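Local coordinates for appr-1-p processing domain protein (Thermus aquaticus Y51MC23, PDB 5M31) that is a macro domain protein, a compact single-chain alpha/beta fold in which helices pack around a mixed beta-sheet, at residues 42-45 / 46-49; 56-59 / 60-63; 108-111 / 112-116; 133-136 / 137-140. All coordinates share one frame; numbering follows the deposited sequence. Where two conformers were deposited one is given.

Interaction 1: residues 42-45 / 46-49; sequences ALQF and KRAF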
loop_
_atom_site.group_PDB
_atom_site.type_symbol
_atom_site.label_atom_id
_atom_site.label_comp_id
_atom_site.label_asym_id
_atom_site.label_seq_id
_atom_site.Cartn_x
_atom_site.Cartn_y
_atom_site.Cartn_z
ATOM N N ALA A 42 0.603 -1.140 -9.496
ATOM C CA ALA A 42 -0.441 -0.111 -9.652
ATOM C C ALA A 42 -1.297 -0.440 -10.895
ATOM O O ALA A 42 -2.489 -0.222 -10.905
ATOM C CB ALA A 42 0.169 1.261 -9.758
ATOM N N LEU A 43 -0.656 -0.934 -11.952
ATOM C CA LEU A 43 -1.393 -1.354 -13.148
ATOM C C LEU A 43 -2.415 -2.438 -12.829
ATOM O O LEU A 43 -3.568 -2.381 -13.267
ATOM C CB LEU A 43 -0.420 -1.866 -14.216
ATOM C CG LEU A 43 -1.088 -2.346 -15.492
ATOM C CD1 LEU A 43 -2.062 -1.317 -16.036
ATOM C CD2 LEU A 43 -0.039 -2.674 -16.540
ATOM N N GLN A 44 -2.029 -3.390 -11.994
ATOM C CA GLN A 44 -2.940 -4.479 -11.624
ATOM C C GLN A 44 -4.120 -3.901 -10.841
ATOM O O GLN A 44 -5.283 -4.276 -11.053
ATOM C CB GLN A 44 -2.221 -5.553 -10.785
ATOM C CG GLN A 44 -0.907 -6.083 -11.371
ATOM C CD GLN A 44 -0.968 -6.434 -12.844
ATOM O OE1 GLN A 44 -0.258 -5.834 -13.690
ATOM N NE2 GLN A 44 -1.761 -7.438 -13.166
ATOM N N PHE A 45 -3.802 -2.976 -9.932
ATOM C CA PHE A 45 -4.844 -2.274 -9.162
ATOM C C PHE A 45 -5.754 -1.441 -10.032
ATOM O O PHE A 45 -6.967 -1.433 -9.818
ATOM C CB PHE A 45 -4.236 -1.441 -8.015
ATOM C CG PHE A 45 -4.026 -2.238 -6.747
ATOM C CD1 PHE A 45 -2.883 -3.005 -6.588
ATOM C CD2 PHE A 45 -4.940 -2.222 -5.733
ATOM C CE1 PHE A 45 -2.673 -3.743 -5.419
ATOM C CE2 PHE A 45 -4.712 -2.915 -4.565
ATOM C CZ PHE A 45 -3.609 -3.671 -4.390
ATOM N N LYS A 46 -5.212 -0.742 -11.023
ATOM C CA LYS A 46 -6.069 0.043 -11.925
ATOM C C LYS A 46 -7.124 -0.831 -12.589
ATOM O O LYS A 46 -8.299 -0.477 -12.619
ATOM C CB LYS A 46 -5.287 0.710 -12.998
ATOM C CG LYS A 46 -6.160 1.538 -13.898
ATOM C CD LYS A 46 -5.350 2.472 -14.764
ATOM C CE LYS A 46 -4.504 1.729 -15.765
ATOM N NZ LYS A 46 -3.730 2.685 -16.601
ATOM N N ARG A 47 -6.660 -1.964 -13.119
ATOM C CA ARG A 47 -7.560 -2.952 -13.833
ATOM C C ARG A 47 -8.590 -3.606 -12.900
ATOM O O ARG A 47 -9.747 -3.745 -13.281
ATOM C CB ARG A 47 -6.698 -3.954 -14.648
ATOM C CG ARG A 47 -5.841 -3.240 -15.678
ATOM C CD ARG A 47 -5.320 -4.012 -16.863
ATOM N NE ARG A 47 -4.151 -4.825 -16.560
ATOM C CZ ARG A 47 -3.118 -5.031 -17.378
ATOM N NH1 ARG A 47 -2.992 -4.378 -18.533
ATOM N NH2 ARG A 47 -2.152 -5.856 -16.998
ATOM N N ALA A 48 -8.194 -3.931 -11.655
ATOM C CA ALA A 48 -9.050 -4.639 -10.699
ATOM C C ALA A 48 -9.987 -3.693 -10.000
ATOM O O ALA A 48 -11.048 -4.096 -9.517
ATOM C CB ALA A 48 -8.177 -5.335 -9.664
ATOM N N PHE A 49 -9.533 -2.435 -9.823
ATOM C CA PHE A 49 -10.243 -1.493 -9.001
ATOM C C PHE A 49 -10.394 -0.137 -9.677
ATOM O O PHE A 49 -9.841 0.909 -9.200
ATOM C CB PHE A 49 -9.543 -1.349 -7.634
ATOM C CG PHE A 49 -9.467 -2.629 -6.855
ATOM C CD1 PHE A 49 -10.594 -3.163 -6.246
ATOM C CD2 PHE A 49 -8.253 -3.290 -6.693
ATOM C CE1 PHE A 49 -10.515 -4.362 -5.563
ATOM C CE2 PHE A 49 -8.151 -4.449 -5.975
ATOM C CZ PHE A 49 -9.299 -4.997 -5.391
HETATM O O HOH W 1 -7.124 1.269 -8.745
#
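The last turns of helix 40-48, one of the helices of the macro domain fold, bring F45 and F49 together on one flank and L43 and R47 on another. The side chains of F45 and F49 leave the helix in the same direction. Their rings are oblique, with centroids 5.7 Å apart and planes at 35°, and they touch where F45 CD2 comes within 3.6 Å of F49 CD2. F49 is the first residue to leave helical geometry, yet its N still bonds to F45 O at 2.8 Å. A water adds a second link, donating to F49 O at 2.8 Å and weakly to F45 O, so the carbonyl of F45 serves two partners at the helix end.

On the other flank the guanidinium of R47 spreads over L43: L43 CG sits under the centre of one face, and L43 CD2 is 3.8 Å from R47 NH2. The bend of the arginine chain at chi3 (-80°) turns the flat group back over the leucine. Q44 runs alongside R47 with its amide plane nearly perpendicular to the guanidinium. L43 CD1 also meets K46 CE at 3.9 Å, while K46 NZ goes on to bond M37 O, and the lysine makes a cation-pi contact with Y53 of helix 50-61. F45 packs on L27 and N29 of strand 26-31, and both phenylalanines reach I84 of strand 83-88, fastening this helix end to the sheet.

Interaction 2: residues 56-59 / 60-63; sequences YVKA and CERG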
loop_
_atom_site.group_PDB
_atom_site.type_symbol
_atom_site.label_atom_id
_atom_site.label_comp_id
_atom_site.label_asym_id
_atom_site.label_seq_id
_atom_site.Cartn_x
_atom_site.Cartn_y
_atom_site.Cartn_z
ATOM N N TYR A 56 -8.289 8.139 -7.042
ATOM C CA TYR A 56 -6.858 8.445 -6.933
ATOM C C TYR A 56 -6.436 9.549 -7.890
ATOM O O TYR A 56 -5.698 10.490 -7.517
ATOM C CB TYR A 56 -6.043 7.184 -7.156
ATOM C CG TYR A 56 -4.612 7.411 -7.560
ATOM C CD1 TYR A 56 -3.602 7.635 -6.605
ATOM C CD2 TYR A 56 -4.264 7.356 -8.879
ATOM C CE1 TYR A 56 -2.267 7.836 -6.984
ATOM C CE2 TYR A 56 -2.975 7.564 -9.259
ATOM C CZ TYR A 56 -1.964 7.743 -8.333
ATOM O OH TYR A 56 -0.647 8.000 -8.848
ATOM N N VAL A 57 -6.901 9.477 -9.119
ATOM C CA VAL A 57 -6.587 10.521 -10.082
ATOM C C VAL A 57 -7.078 11.876 -9.585
ATOM O O VAL A 57 -6.319 12.876 -9.617
ATOM C CB VAL A 57 -7.153 10.222 -11.464
ATOM C CG1 VAL A 57 -7.096 11.427 -12.370
ATOM C CG2 VAL A 57 -6.405 9.027 -12.058
ATOM N N LYS A 58 -8.332 11.940 -9.130
ATOM C CA LYS A 58 -8.856 13.168 -8.592
ATOM C C LYS A 58 -8.096 13.659 -7.352
ATOM O O LYS A 58 -7.808 14.872 -7.265
ATOM C CB LYS A 58 -10.348 13.022 -8.292
ATOM C CG LYS A 58 -11.179 12.945 -9.561
ATOM C CD LYS A 58 -12.629 12.610 -9.244
ATOM C CE LYS A 58 -13.480 12.494 -10.511
ATOM N NZ LYS A 58 -13.896 13.844 -11.006
ATOM N N ALA A 59 -7.660 12.745 -6.480
ATOM C CA ALA A 59 -6.922 13.131 -5.271
ATOM C C ALA A 59 -5.557 13.711 -5.671
ATOM O O ALA A 59 -5.040 14.691 -5.087
ATOM C CB ALA A 59 -6.726 11.968 -4.353
ATOM N N CYS A 60 -4.959 13.102 -6.683
ATOM C CA CYS A 60 -3.672 13.669 -7.180
ATOM C C CYS A 60 -3.872 15.064 -7.779
ATOM O O CYS A 60 -2.991 15.925 -7.657
ATOM C CB CYS A 60 -3.010 12.740 -8.200
ATOM S SG CYS A 60 -2.301 11.196 -7.561
ATOM N N GLU A 61 -4.943 15.266 -8.541
ATOM C CA GLU A 61 -5.216 16.597 -9.137
ATOM C C GLU A 61 -5.359 17.658 -8.059
ATOM O O GLU A 61 -4.947 18.815 -8.250
ATOM C CB GLU A 61 -6.460 16.531 -10.041
ATOM C CG GLU A 61 -6.169 15.780 -11.345
ATOM C CD GLU A 61 -7.405 15.447 -12.208
ATOM O OE1 GLU A 61 -8.552 15.419 -11.696
ATOM O OE2 GLU A 61 -7.189 15.183 -13.425
ATOM N N ARG A 62 -5.881 17.256 -6.909
ATOM C CA ARG A 62 -6.031 18.144 -5.767
ATOM C C ARG A 62 -4.749 18.359 -4.964
ATOM O O ARG A 62 -4.750 19.173 -4.057
ATOM C CB ARG A 62 -7.088 17.616 -4.817
ATOM C CG ARG A 62 -8.482 17.583 -5.371
ATOM C CD ARG A 62 -9.482 17.328 -4.244
ATOM N NE ARG A 62 -9.380 15.999 -3.611
ATOM C CZ ARG A 62 -10.050 14.898 -4.003
ATOM N NH1 ARG A 62 -10.852 14.922 -5.078
ATOM N NH2 ARG A 62 -9.933 13.771 -3.314
ATOM N N GLY A 63 -3.691 17.613 -5.246
ATOM C CA GLY A 63 -2.455 17.682 -4.454
ATOM C C GLY A 63 -2.525 16.923 -3.129
ATOM O O GLY A 63 -1.637 17.064 -2.266
#
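Along the last turns of helix 50-61 the backbone is regular, with C60 N bonded to Y56 O at 2.8 Å and E61 N to V57 O, before R62 N is shared between K58 O and, weakly, A59 O. The helix then closes in a Schellman motif, in which G63 adopts positive phi (78°) and its N bonds back to C60 O at 3.0 Å.

One turn apart, C60 places its sulfur over a face of the Y56 ring. SG is 3.8 Å from the ring centroid and displaced toward the rim, where it approaches Y56 CE1 to 3.4 Å. The tyrosine CG lies anti to the backbone N (chi1 159°), which carries the ring alongside the next turn and beneath the sulfur. R62 folds back over the helix end: one face of its guanidinium covers A59 CA and K58 O, and NH2 lies 3.8 Å from A59 CB.

The polar ends are held from outside, Y56 OH by N32 O and R62 NH2 by Q64 OE1. The bond to N32 probably limits movement of the ring on which the polarisable sulfur rests, while the arginine's positive charge would probably complement the carbonyl-rich helix C-terminus.

Interaction 3: residues 108-111 / 112-116; sequences DLVC and RIQEL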
loop_
_atom_site.group_PDB
_atom_site.type_symbol
_atom_site.label_atom_id
_atom_site.label_comp_id
_atom_site.label_asym_id
_atom_site.label_seq_id
_atom_site.Cartn_x
_atom_site.Cartn_y
_atom_site.Cartn_z
ATOM N N ASP A 108 2.666 6.344 8.056
ATOM C CA ASP A 108 1.302 6.730 7.779
ATOM C C ASP A 108 0.398 5.543 7.617
ATOM O O ASP A 108 -0.800 5.629 7.833
ATOM C CB ASP A 108 1.203 7.598 6.549
ATOM C CG ASP A 108 -0.040 8.467 6.563
ATOM O OD1 ASP A 108 -0.356 9.030 7.634
ATOM O OD2 ASP A 108 -0.770 8.495 5.569
ATOM N N LEU A 109 0.971 4.428 7.208
ATOM C CA LEU A 109 0.192 3.178 7.107
ATOM C C LEU A 109 -0.356 2.771 8.461
ATOM O O LEU A 109 -1.548 2.427 8.593
ATOM C CB LEU A 109 1.062 2.097 6.534
ATOM C CG LEU A 109 0.400 0.722 6.333
ATOM C CD1 LEU A 109 -0.831 0.844 5.481
ATOM C CD2 LEU A 109 1.421 -0.177 5.683
ATOM N N VAL A 110 0.482 2.830 9.472
ATOM C CA VAL A 110 0.064 2.579 10.832
ATOM C C VAL A 110 -1.044 3.549 11.211
ATOM O O VAL A 110 -2.122 3.115 11.708
ATOM C CB VAL A 110 1.214 2.684 11.815
ATOM C CG1 VAL A 110 0.742 2.707 13.270
ATOM C CG2 VAL A 110 2.166 1.526 11.561
ATOM N N CYS A 111 -0.851 4.836 10.929
ATOM C CA CYS A 111 -1.891 5.856 11.203
ATOM C C CYS A 111 -3.238 5.496 10.592
ATOM O O CYS A 111 -4.273 5.563 11.274
ATOM C CB CYS A 111 -1.461 7.205 10.669
ATOM S SG CYS A 111 -0.025 7.831 11.548
ATOM N N ARG A 112 -3.267 5.117 9.314
ATOM C CA ARG A 112 -4.547 4.894 8.623
ATOM C C ARG A 112 -5.201 3.612 9.112
ATOM O O ARG A 112 -6.424 3.548 9.210
ATOM C CB ARG A 112 -4.378 4.771 7.120
ATOM C CG ARG A 112 -4.194 6.073 6.342
ATOM C CD ARG A 112 -4.752 7.333 6.947
ATOM N NE ARG A 112 -6.195 7.493 6.785
ATOM C CZ ARG A 112 -6.794 7.907 5.665
ATOM N NH1 ARG A 112 -6.072 8.364 4.670
ATOM N NH2 ARG A 112 -8.132 7.902 5.567
ATOM N N ILE A 113 -4.392 2.594 9.372
ATOM C CA ILE A 113 -4.916 1.311 9.930
ATOM C C ILE A 113 -5.634 1.613 11.239
ATOM O O ILE A 113 -6.821 1.161 11.466
ATOM C CB ILE A 113 -3.752 0.302 10.110
ATOM C CG1 ILE A 113 -3.281 -0.179 8.726
ATOM C CG2 ILE A 113 -4.170 -0.827 11.050
ATOM C CD1 ILE A 113 -2.017 -0.993 8.825
ATOM N N GLN A 114 -4.996 2.396 12.090
ATOM C CA GLN A 114 -5.576 2.731 13.397
ATOM C C GLN A 114 -6.793 3.594 13.281
ATOM O O GLN A 114 -7.819 3.277 13.956
ATOM C CB GLN A 114 -4.459 3.251 14.324
ATOM C CG GLN A 114 -3.536 2.049 14.572
ATOM C CD GLN A 114 -2.519 2.184 15.665
ATOM O OE1 GLN A 114 -1.991 3.268 15.927
ATOM N NE2 GLN A 114 -2.206 1.021 16.324
ATOM N N GLU A 115 -6.757 4.624 12.441
ATOM C CA GLU A 115 -7.890 5.560 12.209
ATOM C C GLU A 115 -9.138 4.811 11.783
ATOM O O GLU A 115 -10.246 5.087 12.290
ATOM C CB GLU A 115 -7.581 6.600 11.116
ATOM C CG GLU A 115 -6.644 7.724 11.539
ATOM C CD GLU A 115 -6.081 8.550 10.412
ATOM O OE1 GLU A 115 -6.312 8.267 9.199
ATOM O OE2 GLU A 115 -5.214 9.407 10.697
ATOM N N LEU A 116 -8.942 3.851 10.886
ATOM C CA LEU A 116 -10.018 3.150 10.237
ATOM C C LEU A 116 -10.355 1.836 10.948
ATOM O O LEU A 116 -11.314 1.172 10.550
ATOM C CB LEU A 116 -9.708 2.895 8.770
ATOM C CG LEU A 116 -9.645 4.161 7.920
ATOM C CD1 LEU A 116 -8.986 3.916 6.585
ATOM C CD2 LEU A 116 -11.048 4.740 7.753
#
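L109 and I113 lie at an angle to each other, with the CD1 methyl of I113 reaching L109 CG at 3.9 Å and L109 CD1 at 4.0 Å. The isoleucine CG1 branch stands beside its own backbone N (chi1 -71°), which sends it back along the helix over L109 O, 3.1 Å from CG1. V110 and Q114 instead extend next to each other, and the amide oxygen OE1 of Q114 comes to 3.9 Å from V110 CG1.

Both pairs belong to helix 99-116 of the macro domain, where the buried one faces the sheet: L109 and I113 both pack on F85 of strand 83-88. V110 lies against L146 of helix 135-146, and together with Q114 reaches L149 in the loop beyond it.

The carbonyls accept the regular helical bonds, I113 N to L109 O at 3.0 Å and E115 N to C111 O at 2.9 Å. The extended chain of E115 rises past C111, its CG 3.2 Å from C111 O. One turn before R112, D108 OD2 accepts a hydrogen bond from I70 N, just ahead of strand 71-74.

Interaction 4: residues 133-136 / 137-140; sequences LPWP and EVKQ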
loop_
_atom_site.group_PDB
_atom_site.type_symbol
_atom_site.label_atom_id
_atom_site.label_comp_id
_atom_site.label_asym_id
_atom_site.label_seq_id
_atom_site.Cartn_x
_atom_site.Cartn_y
_atom_site.Cartn_z
ATOM N N LEU A 133 14.195 -1.459 -4.554
ATOM C CA LEU A 133 14.831 -1.315 -3.273
ATOM C C LEU A 133 15.302 -2.664 -2.739
ATOM O O LEU A 133 14.754 -3.681 -3.103
ATOM C CB LEU A 133 13.840 -0.686 -2.283
ATOM C CG LEU A 133 13.430 0.739 -2.589
ATOM C CD1 LEU A 133 12.302 1.146 -1.684
ATOM C CD2 LEU A 133 14.607 1.676 -2.357
ATOM N N PRO A 134 16.274 -2.667 -1.819
ATOM C CA PRO A 134 16.759 -3.932 -1.255
ATOM C C PRO A 134 15.751 -4.522 -0.270
ATOM O O PRO A 134 15.398 -3.884 0.745
ATOM C CB PRO A 134 18.075 -3.537 -0.560
ATOM C CG PRO A 134 17.961 -2.077 -0.331
ATOM C CD PRO A 134 17.091 -1.514 -1.391
ATOM N N TRP A 135 15.277 -5.723 -0.575
ATOM C CA TRP A 135 14.206 -6.331 0.196
ATOM C C TRP A 135 14.546 -6.558 1.672
ATOM O O TRP A 135 13.720 -6.234 2.524
ATOM C CB TRP A 135 13.757 -7.614 -0.473
ATOM C CG TRP A 135 12.771 -8.441 0.264
ATOM C CD1 TRP A 135 12.891 -9.753 0.602
ATOM C CD2 TRP A 135 11.485 -8.012 0.759
ATOM N NE1 TRP A 135 11.754 -10.182 1.269
ATOM C CE2 TRP A 135 10.869 -9.138 1.357
ATOM C CE3 TRP A 135 10.795 -6.799 0.727
ATOM C CZ2 TRP A 135 9.594 -9.071 1.944
ATOM C CZ3 TRP A 135 9.544 -6.729 1.332
ATOM C CH2 TRP A 135 8.951 -7.870 1.913
ATOM N N PRO A 136 15.788 -6.983 1.990
ATOM C CA PRO A 136 16.091 -7.167 3.424
ATOM C C PRO A 136 15.811 -5.919 4.273
ATOM O O PRO A 136 15.262 -6.020 5.363
ATOM C CB PRO A 136 17.590 -7.502 3.421
ATOM C CG PRO A 136 17.824 -8.194 2.116
ATOM C CD PRO A 136 16.807 -7.640 1.130
ATOM N N GLU A 137 16.177 -4.761 3.746
ATOM C CA GLU A 137 16.022 -3.501 4.453
ATOM C C GLU A 137 14.578 -3.079 4.492
ATOM O O GLU A 137 14.095 -2.627 5.538
ATOM C CB GLU A 137 16.860 -2.416 3.781
ATOM C CG GLU A 137 18.380 -2.631 3.913
ATOM C CD GLU A 137 18.935 -2.324 5.317
ATOM O OE1 GLU A 137 18.198 -1.771 6.191
ATOM O OE2 GLU A 137 20.135 -2.623 5.548
ATOM N N VAL A 138 13.860 -3.276 3.385
ATOM C CA VAL A 138 12.413 -2.956 3.353
ATOM C C VAL A 138 11.670 -3.884 4.309
ATOM O O VAL A 138 10.813 -3.421 5.086
ATOM C CB VAL A 138 11.833 -3.013 1.926
ATOM C CG1 VAL A 138 10.316 -2.899 1.943
ATOM C CG2 VAL A 138 12.461 -1.900 1.062
ATOM N N LYS A 139 11.969 -5.199 4.233
ATOM C CA LYS A 139 11.352 -6.166 5.153
ATOM C C LYS A 139 11.575 -5.742 6.613
ATOM O O LYS A 139 10.633 -5.712 7.391
ATOM C CB LYS A 139 11.894 -7.595 4.908
ATOM C CG LYS A 139 11.177 -8.689 5.707
ATOM C CD LYS A 139 11.728 -10.081 5.359
ATOM C CE LYS A 139 10.881 -11.186 5.971
ATOM N NZ LYS A 139 11.120 -12.565 5.404
ATOM N N GLN A 140 12.783 -5.305 6.941
ATOM C CA GLN A 140 13.126 -4.883 8.298
ATOM C C GLN A 140 12.272 -3.695 8.744
ATOM O O GLN A 140 11.721 -3.684 9.852
ATOM C CB GLN A 140 14.595 -4.518 8.367
ATOM C CG GLN A 140 15.133 -4.323 9.783
ATOM C CD GLN A 140 14.980 -2.898 10.294
ATOM O OE1 GLN A 140 14.656 -2.672 11.471
ATOM N NE2 GLN A 140 15.262 -1.922 9.425
HETATM O O HOH W 2 12.201 -13.011 2.921
#
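W135 and K139 meet in the first turn of helix 135-146, the connecting helix of the beta-alpha-beta unit that links strand 120-123 to strand 153-157 in the macro domain. K139 can be followed outward along an extended chain. Its CB rests over the six-membered ring of the indole as a CH-pi contact, 4.0 Å from the centroid and only 9° off the ring normal. CG then lies 4.1 Å from W135 CZ2, and CD 4.1 Å from W135 NE1, so the lysine crosses the face toward the pyrrole nitrogen. At the tip, NZ forms a salt bridge with E158, and the lysine also makes a cation-pi contact with F14.

A chi1 of 173° turns the indole of W135 away from its backbone N, so that it lies under K139. Its CZ3 also meets V138 CG1 at 4.0 Å, the two side chains crossing at about a right angle. The other methyl of V138, CG2, packs on L133 CB at 3.8 Å, just before the helix begins.

P134 occupies the N-cap position, its O accepting a bond from V138 N and a weak one from E137 N. Next in line, K139 N donates an almost straight bond to W135 O. A water accepts from K139 NZ at 2.7 Å and, weakly, from W135 NE1.

The four contacts come in series along the chain, each within a single helix or at its end, and none touches another. Interactions 1 and 2 lie on the successive helices 40-48 and 50-61, with centres about 17 Å apart. Interaction 3, on helix 99-116, is about 22 Å from interaction 1, centre to centre, across the middle of the chain. Interaction 4 starts helix 135-146 and is about 29 Å from interaction 2, centre to centre, the widest separation. Interactions 1 and 3 both reach strand 83-88 of the six-stranded mixed sheet, and interaction 4 packs on helix 99-116. The helices thus cover different parts of one macro domain.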